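Local coordinates for endoglucanase (Uncultured bacterium, PDB 3X17), which probably hydrolyses internal beta-1,4-glucosidic bonds of cellulose, as a family 9 glycoside hydrolase with an N-terminal Ig-like domain, at residues Ala191-Glu199 with Met284-Phe292; Leu233-Val243 with Thr275-Ala283. All coordinates share one frame; numbering follows the deposited sequence.

Interaction 1: residues Ala191-Glu199 with Met284-Phe292; sequences AAQLLKAYE and MAARIFAPF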
loop_
_atom_site.group_PDB
_atom_site.type_symbol
_atom_site.label_atom_id
_atom_site.label_comp_id
_atom_site.label_asym_id
_atom_site.label_seq_id
_atom_site.Cartn_x
_atom_site.Cartn_y
_atom_site.Cartn_z
ATOM N N ALA A 191 -0.030 -8.406 -4.666
ATOM C CA ALA A 191 0.902 -8.912 -5.680
ATOM C C ALA A 191 0.750 -8.145 -7.008
ATOM O O ALA A 191 1.748 -7.762 -7.649
ATOM C CB ALA A 191 0.707 -10.390 -5.887
ATOM N N ALA A 192 -0.497 -7.866 -7.372
ATOM C CA ALA A 192 -0.801 -7.100 -8.604
ATOM C C ALA A 192 -0.152 -5.736 -8.548
ATOM O O ALA A 192 0.351 -5.254 -9.555
ATOM C CB ALA A 192 -2.307 -6.940 -8.787
ATOM N N GLN A 193 -0.232 -5.081 -7.390
ATOM C CA GLN A 193 0.304 -3.740 -7.263
ATOM C C GLN A 193 1.841 -3.700 -7.248
ATOM O O GLN A 193 2.442 -2.826 -7.857
ATOM C CB GLN A 193 -0.289 -2.989 -6.069
ATOM C CG GLN A 193 -1.746 -2.625 -6.197
ATOM C CD GLN A 193 -2.310 -2.023 -4.907
ATOM O OE1 GLN A 193 -2.315 -0.809 -4.722
ATOM N NE2 GLN A 193 -2.820 -2.877 -4.029
ATOM N N LEU A 194 2.488 -4.667 -6.613
ATOM C CA LEU A 194 3.945 -4.762 -6.756
ATOM C C LEU A 194 4.323 -5.016 -8.217
ATOM O O LEU A 194 5.297 -4.451 -8.733
ATOM C CB LEU A 194 4.530 -5.845 -5.838
ATOM C CG LEU A 194 4.195 -5.733 -4.340
ATOM C CD1 LEU A 194 4.811 -6.938 -3.586
ATOM C CD2 LEU A 194 4.672 -4.405 -3.687
ATOM N N LEU A 195 3.522 -5.817 -8.902
ATOM C CA LEU A 195 3.835 -6.155 -10.281
ATOM C C LEU A 195 3.794 -4.890 -11.131
ATOM O O LEU A 195 4.642 -4.681 -12.003
ATOM C CB LEU A 195 2.831 -7.173 -10.844
ATOM C CG LEU A 195 3.131 -8.654 -10.583
ATOM C CD1 LEU A 195 1.923 -9.473 -11.024
ATOM C CD2 LEU A 195 4.386 -9.131 -11.329
ATOM N N LYS A 196 2.803 -4.045 -10.865
ATOM C CA LYS A 196 2.597 -2.825 -11.646
ATOM C C LYS A 196 3.700 -1.825 -11.361
ATOM O O LYS A 196 4.102 -1.078 -12.246
ATOM C CB LYS A 196 1.237 -2.218 -11.273
ATOM C CG LYS A 196 0.660 -1.302 -12.304
ATOM C CD LYS A 196 0.519 -1.996 -13.660
ATOM C CE LYS A 196 0.544 -0.933 -14.761
ATOM N NZ LYS A 196 0.712 -1.584 -16.100
ATOM N N ALA A 197 4.103 -1.724 -10.091
ATOM C CA ALA A 197 5.275 -0.943 -9.731
ATOM C C ALA A 197 6.471 -1.359 -10.594
ATOM O O ALA A 197 7.229 -0.507 -11.066
ATOM C CB ALA A 197 5.614 -1.119 -8.257
ATOM N N TYR A 198 6.712 -2.660 -10.676
ATOM C CA TYR A 198 7.853 -3.125 -11.416
ATOM C C TYR A 198 7.691 -2.839 -12.898
ATOM O O TYR A 198 8.603 -2.343 -13.535
ATOM C CB TYR A 198 8.134 -4.611 -11.210
ATOM C CG TYR A 198 9.201 -5.099 -12.187
ATOM C CD1 TYR A 198 10.563 -4.876 -11.928
ATOM C CD2 TYR A 198 8.845 -5.607 -13.432
ATOM C CE1 TYR A 198 11.540 -5.271 -12.835
ATOM C CE2 TYR A 198 9.816 -5.944 -14.377
ATOM C CZ TYR A 198 11.149 -5.769 -14.071
ATOM O OH TYR A 198 12.083 -6.123 -14.988
ATOM N N GLU A 199 6.508 -3.106 -13.429
ATOM C CA GLU A 199 6.226 -2.907 -14.847
ATOM C C GLU A 199 6.445 -1.457 -15.295
ATOM O O GLU A 199 6.978 -1.208 -16.359
ATOM C CB GLU A 199 4.776 -3.310 -15.146
ATOM C CG GLU A 199 4.452 -3.387 -16.634
ATOM C CD GLU A 199 3.163 -4.124 -16.887
ATOM O OE1 GLU A 199 2.162 -3.859 -16.174
ATOM O OE2 GLU A 199 3.132 -4.957 -17.821
ATOM N N MET A 284 -1.544 -11.024 -15.001
ATOM C CA MET A 284 -0.471 -10.035 -14.938
ATOM C C MET A 284 0.932 -10.647 -14.873
ATOM O O MET A 284 1.848 -10.144 -15.487
ATOM C CB MET A 284 -0.677 -9.066 -13.775
ATOM C CG MET A 284 -1.771 -8.065 -14.038
ATOM S SD MET A 284 -2.175 -7.154 -12.539
ATOM C CE MET A 284 -0.846 -5.943 -12.560
ATOM N N ALA A 285 1.123 -11.648 -14.023
ATOM C CA ALA A 285 2.459 -12.215 -13.826
ATOM C C ALA A 285 2.883 -12.935 -15.093
ATOM O O ALA A 285 4.080 -12.998 -15.415
ATOM C CB ALA A 285 2.467 -13.188 -12.643
ATOM N N ALA A 286 1.905 -13.528 -15.775
ATOM C CA ALA A 286 2.185 -14.224 -17.027
ATOM C C ALA A 286 2.822 -13.255 -18.031
ATOM O O ALA A 286 3.732 -13.629 -18.763
ATOM C CB ALA A 286 0.909 -14.845 -17.596
ATOM N N ARG A 287 2.364 -12.028 -18.048
ATOM C CA ARG A 287 2.866 -11.035 -18.949
ATOM C C ARG A 287 4.209 -10.556 -18.467
ATOM O O ARG A 287 5.104 -10.387 -19.227
ATOM C CB ARG A 287 1.890 -9.866 -19.060
ATOM C CG ARG A 287 2.445 -8.608 -19.658
ATOM C CD ARG A 287 1.972 -7.382 -18.933
ATOM N NE ARG A 287 0.564 -7.456 -18.736
ATOM C CZ ARG A 287 -0.134 -6.864 -17.786
ATOM N NH1 ARG A 287 0.410 -6.082 -16.906
ATOM N NH2 ARG A 287 -1.416 -7.060 -17.762
ATOM N N ILE A 288 4.335 -10.348 -17.185
ATOM C CA ILE A 288 5.495 -9.651 -16.675
ATOM C C ILE A 288 6.704 -10.583 -16.498
ATOM O O ILE A 288 7.852 -10.142 -16.639
ATOM C CB ILE A 288 5.140 -8.880 -15.377
ATOM C CG1 ILE A 288 4.266 -7.675 -15.698
ATOM C CG2 ILE A 288 6.362 -8.415 -14.649
ATOM C CD1 ILE A 288 3.593 -7.093 -14.472
ATOM N N PHE A 289 6.465 -11.860 -16.187
ATOM C CA PHE A 289 7.580 -12.777 -15.863
ATOM C C PHE A 289 8.122 -13.391 -17.140
ATOM O O PHE A 289 9.052 -14.184 -17.082
ATOM C CB PHE A 289 7.136 -13.927 -14.932
ATOM C CG PHE A 289 7.201 -13.594 -13.476
ATOM C CD1 PHE A 289 6.151 -12.925 -12.859
ATOM C CD2 PHE A 289 8.304 -13.987 -12.708
ATOM C CE1 PHE A 289 6.217 -12.587 -11.506
ATOM C CE2 PHE A 289 8.377 -13.655 -11.349
ATOM C CZ PHE A 289 7.311 -12.981 -10.745
ATOM N N ALA A 290 7.453 -13.137 -18.266
ATOM C CA ALA A 290 7.798 -13.812 -19.520
ATOM C C ALA A 290 9.292 -13.748 -19.921
ATOM O O ALA A 290 9.854 -14.765 -20.295
ATOM C CB ALA A 290 6.900 -13.350 -20.674
ATOM N N PRO A 291 9.952 -12.581 -19.773
ATOM C CA PRO A 291 11.390 -12.521 -20.120
ATOM C C PRO A 291 12.315 -13.200 -19.102
ATOM O O PRO A 291 13.490 -13.369 -19.381
ATOM C CB PRO A 291 11.698 -11.012 -20.158
ATOM C CG PRO A 291 10.331 -10.320 -20.150
ATOM C CD PRO A 291 9.412 -11.257 -19.418
ATOM N N PHE A 292 11.817 -13.524 -17.909
ATOM C CA PHE A 292 12.678 -14.023 -16.858
ATOM C C PHE A 292 12.520 -15.510 -16.621
ATOM O O PHE A 292 13.495 -16.189 -16.358
ATOM C CB PHE A 292 12.469 -13.256 -15.552
ATOM C CG PHE A 292 12.646 -11.788 -15.696
ATOM C CD1 PHE A 292 13.921 -11.246 -15.894
ATOM C CD2 PHE A 292 11.536 -10.938 -15.704
ATOM C CE1 PHE A 292 14.093 -9.881 -16.015
ATOM C CE2 PHE A 292 11.690 -9.567 -15.886
ATOM C CZ PHE A 292 12.973 -9.030 -16.028
#

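Interaction 2: residues Leu233-Val243 with Thr275-Ala283; sequences LFRMQRPDGAV and TAKAAAAWA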
loop_
_atom_site.group_PDB
_atom_site.type_symbol
_atom_site.label_atom_id
_atom_site.label_comp_id
_atom_site.label_asym_id
_atom_site.label_seq_id
_atom_site.Cartn_x
_atom_site.Cartn_y
_atom_site.Cartn_z
ATOM N N LEU A 233 -0.908 -18.453 -3.606
ATOM C CA LEU A 233 -2.153 -18.496 -4.378
ATOM C C LEU A 233 -2.397 -19.812 -5.144
ATOM O O LEU A 233 -3.531 -20.312 -5.158
ATOM C CB LEU A 233 -2.269 -17.292 -5.337
ATOM C CG LEU A 233 -2.328 -15.880 -4.732
ATOM C CD1 LEU A 233 -2.758 -14.835 -5.796
ATOM C CD2 LEU A 233 -3.262 -15.806 -3.467
ATOM N N PHE A 234 -1.379 -20.332 -5.845
ATOM C CA PHE A 234 -1.511 -21.637 -6.488
ATOM C C PHE A 234 -2.009 -22.698 -5.483
ATOM O O PHE A 234 -2.908 -23.481 -5.800
ATOM C CB PHE A 234 -0.187 -22.120 -7.122
ATOM C CG PHE A 234 0.283 -21.285 -8.289
ATOM C CD1 PHE A 234 -0.623 -20.778 -9.229
ATOM C CD2 PHE A 234 1.646 -21.083 -8.497
ATOM C CE1 PHE A 234 -0.172 -19.990 -10.295
ATOM C CE2 PHE A 234 2.111 -20.389 -9.623
ATOM C CZ PHE A 234 1.200 -19.823 -10.510
ATOM N N ARG A 235 -1.427 -22.722 -4.284
ATOM C CA ARG A 235 -1.771 -23.771 -3.297
ATOM C C ARG A 235 -3.192 -23.548 -2.782
ATOM O O ARG A 235 -3.798 -24.459 -2.213
ATOM C CB ARG A 235 -0.759 -23.795 -2.146
ATOM C CG ARG A 235 0.727 -23.954 -2.587
ATOM C CD ARG A 235 1.719 -23.760 -1.419
ATOM N NE ARG A 235 3.096 -23.712 -1.912
ATOM C CZ ARG A 235 3.886 -22.622 -1.961
ATOM N NH1 ARG A 235 3.590 -21.486 -1.313
ATOM N NH2 ARG A 235 5.054 -22.710 -2.579
ATOM N N MET A 236 -3.696 -22.320 -2.929
ATOM C CA MET A 236 -5.065 -21.975 -2.517
ATOM C C MET A 236 -6.098 -22.219 -3.630
ATOM O O MET A 236 -7.276 -21.844 -3.508
ATOM C CB MET A 236 -5.136 -20.522 -2.057
ATOM C CG MET A 236 -4.445 -20.235 -0.715
ATOM S SD MET A 236 -5.193 -21.156 0.676
ATOM C CE MET A 236 -6.529 -20.028 1.193
ATOM N N GLN A 237 -5.648 -22.820 -4.721
ATOM C CA GLN A 237 -6.524 -23.075 -5.835
ATOM C C GLN A 237 -6.948 -24.539 -5.919
ATOM O O GLN A 237 -6.140 -25.455 -5.931
ATOM C CB GLN A 237 -5.936 -22.595 -7.179
ATOM C CG GLN A 237 -6.997 -22.514 -8.299
ATOM C CD GLN A 237 -6.410 -22.171 -9.682
ATOM O OE1 GLN A 237 -5.248 -22.486 -9.976
ATOM N NE2 GLN A 237 -7.226 -21.538 -10.543
ATOM N N ARG A 238 -8.229 -24.715 -6.162
ATOM C CA ARG A 238 -8.858 -26.013 -6.196
ATOM C C ARG A 238 -8.843 -26.436 -7.667
ATOM O O ARG A 238 -8.831 -25.569 -8.548
ATOM C CB ARG A 238 -10.276 -25.772 -5.701
ATOM C CG ARG A 238 -11.050 -26.942 -5.293
ATOM C CD ARG A 238 -12.476 -26.651 -5.687
ATOM N NE ARG A 238 -13.220 -26.147 -4.570
ATOM C CZ ARG A 238 -14.487 -25.756 -4.630
ATOM N NH1 ARG A 238 -15.108 -25.595 -5.799
ATOM N NH2 ARG A 238 -15.104 -25.477 -3.504
ATOM N N PRO A 239 -8.833 -27.753 -7.953
ATOM C CA PRO A 239 -8.562 -28.125 -9.335
ATOM C C PRO A 239 -9.602 -27.625 -10.332
ATOM O O PRO A 239 -9.322 -27.561 -11.531
ATOM C CB PRO A 239 -8.571 -29.665 -9.291
ATOM C CG PRO A 239 -8.125 -29.982 -7.904
ATOM C CD PRO A 239 -8.797 -28.925 -7.053
ATOM N N ASP A 240 -10.793 -27.260 -9.866
ATOM C CA ASP A 240 -11.760 -26.713 -10.806
ATOM C C ASP A 240 -11.452 -25.231 -11.104
ATOM O O ASP A 240 -12.048 -24.645 -12.004
ATOM C CB ASP A 240 -13.217 -26.957 -10.356
ATOM C CG ASP A 240 -13.554 -26.276 -9.029
ATOM O OD1 ASP A 240 -12.637 -25.775 -8.352
ATOM O OD2 ASP A 240 -14.730 -26.331 -8.624
ATOM N N GLY A 241 -10.471 -24.658 -10.390
ATOM C CA GLY A 241 -10.046 -23.269 -10.647
ATOM C C GLY A 241 -10.522 -22.296 -9.608
ATOM O O GLY A 241 -9.994 -21.185 -9.505
ATOM N N ALA A 242 -11.428 -22.730 -8.732
ATOM C CA ALA A 242 -11.869 -21.867 -7.639
ATOM C C ALA A 242 -10.753 -21.653 -6.595
ATOM O O ALA A 242 -9.885 -22.491 -6.444
ATOM C CB ALA A 242 -13.140 -22.441 -6.969
ATOM N N VAL A 243 -10.785 -20.526 -5.891
ATOM C CA VAL A 243 -9.705 -20.157 -4.974
ATOM C C VAL A 243 -10.244 -19.927 -3.563
ATOM O O VAL A 243 -11.256 -19.241 -3.388
ATOM C CB VAL A 243 -8.917 -18.901 -5.467
ATOM C CG1 VAL A 243 -7.807 -18.504 -4.470
ATOM C CG2 VAL A 243 -8.302 -19.177 -6.824
ATOM N N THR A 275 -11.377 -15.799 -6.542
ATOM C CA THR A 275 -11.026 -16.560 -7.722
ATOM C C THR A 275 -10.628 -15.591 -8.873
ATOM O O THR A 275 -9.587 -15.753 -9.537
ATOM C CB THR A 275 -12.209 -17.486 -8.121
ATOM O OG1 THR A 275 -12.490 -18.404 -7.048
ATOM C CG2 THR A 275 -11.895 -18.262 -9.370
ATOM N N ALA A 276 -11.397 -14.516 -9.009
ATOM C CA ALA A 276 -11.167 -13.519 -10.072
ATOM C C ALA A 276 -9.924 -12.645 -9.770
ATOM O O ALA A 276 -9.086 -12.434 -10.645
ATOM C CB ALA A 276 -12.427 -12.630 -10.228
ATOM N N LYS A 277 -9.773 -12.191 -8.529
ATOM C CA LYS A 277 -8.543 -11.497 -8.132
ATOM C C LYS A 277 -7.291 -12.330 -8.416
ATOM O O LYS A 277 -6.324 -11.829 -8.980
ATOM C CB LYS A 277 -8.543 -11.112 -6.660
ATOM C CG LYS A 277 -9.368 -9.880 -6.307
ATOM C CD LYS A 277 -9.470 -9.770 -4.785
ATOM C CE LYS A 277 -10.027 -8.430 -4.320
ATOM N NZ LYS A 277 -11.526 -8.495 -4.278
ATOM N N ALA A 278 -7.341 -13.629 -8.129
ATOM C CA ALA A 278 -6.150 -14.434 -8.328
ATOM C C ALA A 278 -5.930 -14.615 -9.821
ATOM O O ALA A 278 -4.808 -14.553 -10.293
ATOM C CB ALA A 278 -6.296 -15.783 -7.630
ATOM N N ALA A 279 -7.013 -14.805 -10.569
ATOM C CA ALA A 279 -6.920 -14.821 -12.026
ATOM C C ALA A 279 -6.214 -13.584 -12.539
ATOM O O ALA A 279 -5.330 -13.684 -13.370
ATOM C CB ALA A 279 -8.330 -14.971 -12.708
ATOM N N ALA A 280 -6.621 -12.418 -12.062
ATOM C CA ALA A 280 -6.073 -11.163 -12.575
ATOM C C ALA A 280 -4.569 -11.079 -12.261
ATOM O O ALA A 280 -3.743 -10.804 -13.138
ATOM C CB ALA A 280 -6.839 -9.948 -11.994
ATOM N N ALA A 281 -4.206 -11.398 -11.034
ATOM C CA ALA A 281 -2.812 -11.241 -10.619
ATOM C C ALA A 281 -1.923 -12.210 -11.365
ATOM O O ALA A 281 -0.858 -11.824 -11.858
ATOM C CB ALA A 281 -2.667 -11.415 -9.118
ATOM N N TRP A 282 -2.387 -13.450 -11.498
ATOM C CA TRP A 282 -1.673 -14.467 -12.262
ATOM C C TRP A 282 -1.519 -14.070 -13.738
ATOM O O TRP A 282 -0.507 -14.387 -14.356
ATOM C CB TRP A 282 -2.408 -15.801 -12.230
ATOM C CG TRP A 282 -2.301 -16.542 -10.951
ATOM C CD1 TRP A 282 -1.225 -16.575 -10.095
ATOM C CD2 TRP A 282 -3.304 -17.386 -10.372
ATOM N NE1 TRP A 282 -1.527 -17.345 -8.995
ATOM C CE2 TRP A 282 -2.772 -17.901 -9.165
ATOM C CE3 TRP A 282 -4.616 -17.719 -10.731
ATOM C CZ2 TRP A 282 -3.501 -18.748 -8.329
ATOM C CZ3 TRP A 282 -5.352 -18.555 -9.879
ATOM C CH2 TRP A 282 -4.787 -19.075 -8.718
ATOM N N ALA A 283 -2.586 -13.575 -14.350
ATOM C CA ALA A 283 -2.493 -13.150 -15.763
ATOM C C ALA A 283 -1.519 -11.980 -15.930
ATOM O O ALA A 283 -0.778 -11.918 -16.907
ATOM C CB ALA A 283 -3.850 -12.790 -16.320
#

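Interaction 1: residues Ala191-Glu199 with Met284-Phe292
Met-284 reaches Ala-192 with the end of its thioether: Met-284 SD lies 3.8 Å from Ala-192 CB, and the bend at chi3 (81°) turns CE in toward the Ala-192 carbonyl oxygen. An alanine suits that spot, since its short side chain leaves room for the sulfur. Next comes Ala-285, whose small methyl lets Leu-195 CD1 settle close to the backbone, 3.8 Å from Ala-285 N. Arg-287 then brings its guanidinium to Glu-199, the two planes only 9° apart. Arg-287 NH1 lies 2.9 Å from Glu-199 OE1 and also donates to Glu-199 OE2, on its syn side, at 3.1 Å. Lys-196 NZ meets Glu-199 OE1 from above the carboxylate plane, so the glutamate answers two cations; Glu-346 takes Arg-287 NH2, and Asp-386 takes Lys-196. Both helices belong to the (alpha/alpha)6 barrel of family 9, and their short segments run at 26°, with axes 10.4 Å apart at their closest approach. Ile-288, branched and apolar, fills the middle: Ile-288 CD1 packs on Leu-195 CB at 3.7 Å, while CG2 turns to Tyr-198 CD2. From Phe-289, CE1 touches Leu-195 CD2. Beyond the helix, Phe-292 presents its ring edge to the Tyr-198 hydroxyl, Phe-292 CZ being 3.2 Å from Tyr-198 OH.

Interaction 2: residues Leu233-Val243 with Thr275-Ala283
Trp-282 carries its indole with CG anti to the carbonyl carbon (chi1 -75°), and Phe-234 uses the same setting, which brings the two aromatic groups together as near-parallel planes. The phenyl ring and the five-membered ring of the indole are inclined by 20° with centroids 4.5 Å apart, but the two rings are offset, and only a margin of each faces the other; Phe-234 CE1 sits over one indole face, toward its rim. On the opposite face lies the carbonyl carbon of Ala-278, one helical turn earlier. Leu-233 meets the indole at its edge, its carbonyl carbon near the ring plane and Leu-233 CB 3.5 Å from Trp-282 CZ2. Around the six-membered ring, Gln-237 lays its extended chain obliquely past CZ3 and CH2, its amide plane well inclined to the ring. Gln-237 NE2 donates to Gly-241 O at 3.0 Å, nearly straight at 168°, and also to Ala-303 O, which holds the amide. In the (alpha/alpha)6 barrel domain, the contact joins helix 272-288 to the end of helix 221-235 and the type I turn from Arg-238 to Gly-241 that leads into strand 243-249. Val-243 CG2 comes to both Trp-282 CH2 and Ala-278 CB, each 4.0 Å away, and the small alanine lets valine and Leu-233 CD1 approach the helix closely. With an alanine in place of Trp-282, Phe-234 would probably lose its flat neighbour and a gap would open between Leu-233, Gln-237 and Val-243. Thr-275, a residue that can offer both a hydroxyl and a methyl, supplies the polar link: Thr-275 OG1 accepts from Val-243 N at 3.0 Å and pairs with Thr-271 O, while CG2 rests near Gly-241 O.

In the fold
Helix 272-288 is shared by both contacts: interaction 2 uses 275-283 on it, and interaction 1 follows directly with 284-292. Helix 272-288 thus packs against two earlier helices, 184-200 and 221-235, within the family 9 catalytic region. The centres of the two contacts lie about 16 Å apart, and they touch where Leu-195 CD1 packs on Ala-281 O. Helices 184-200 and 221-235 follow each other in the chain, so 233-243 with 275-283 is nested inside the loop closed by 191-199 with 284-292. Interaction 1 joins helix to helix and lies nearer the chain's centre, whereas interaction 2 also ties in the turn and the strand 243-249 that follow helix 221-235.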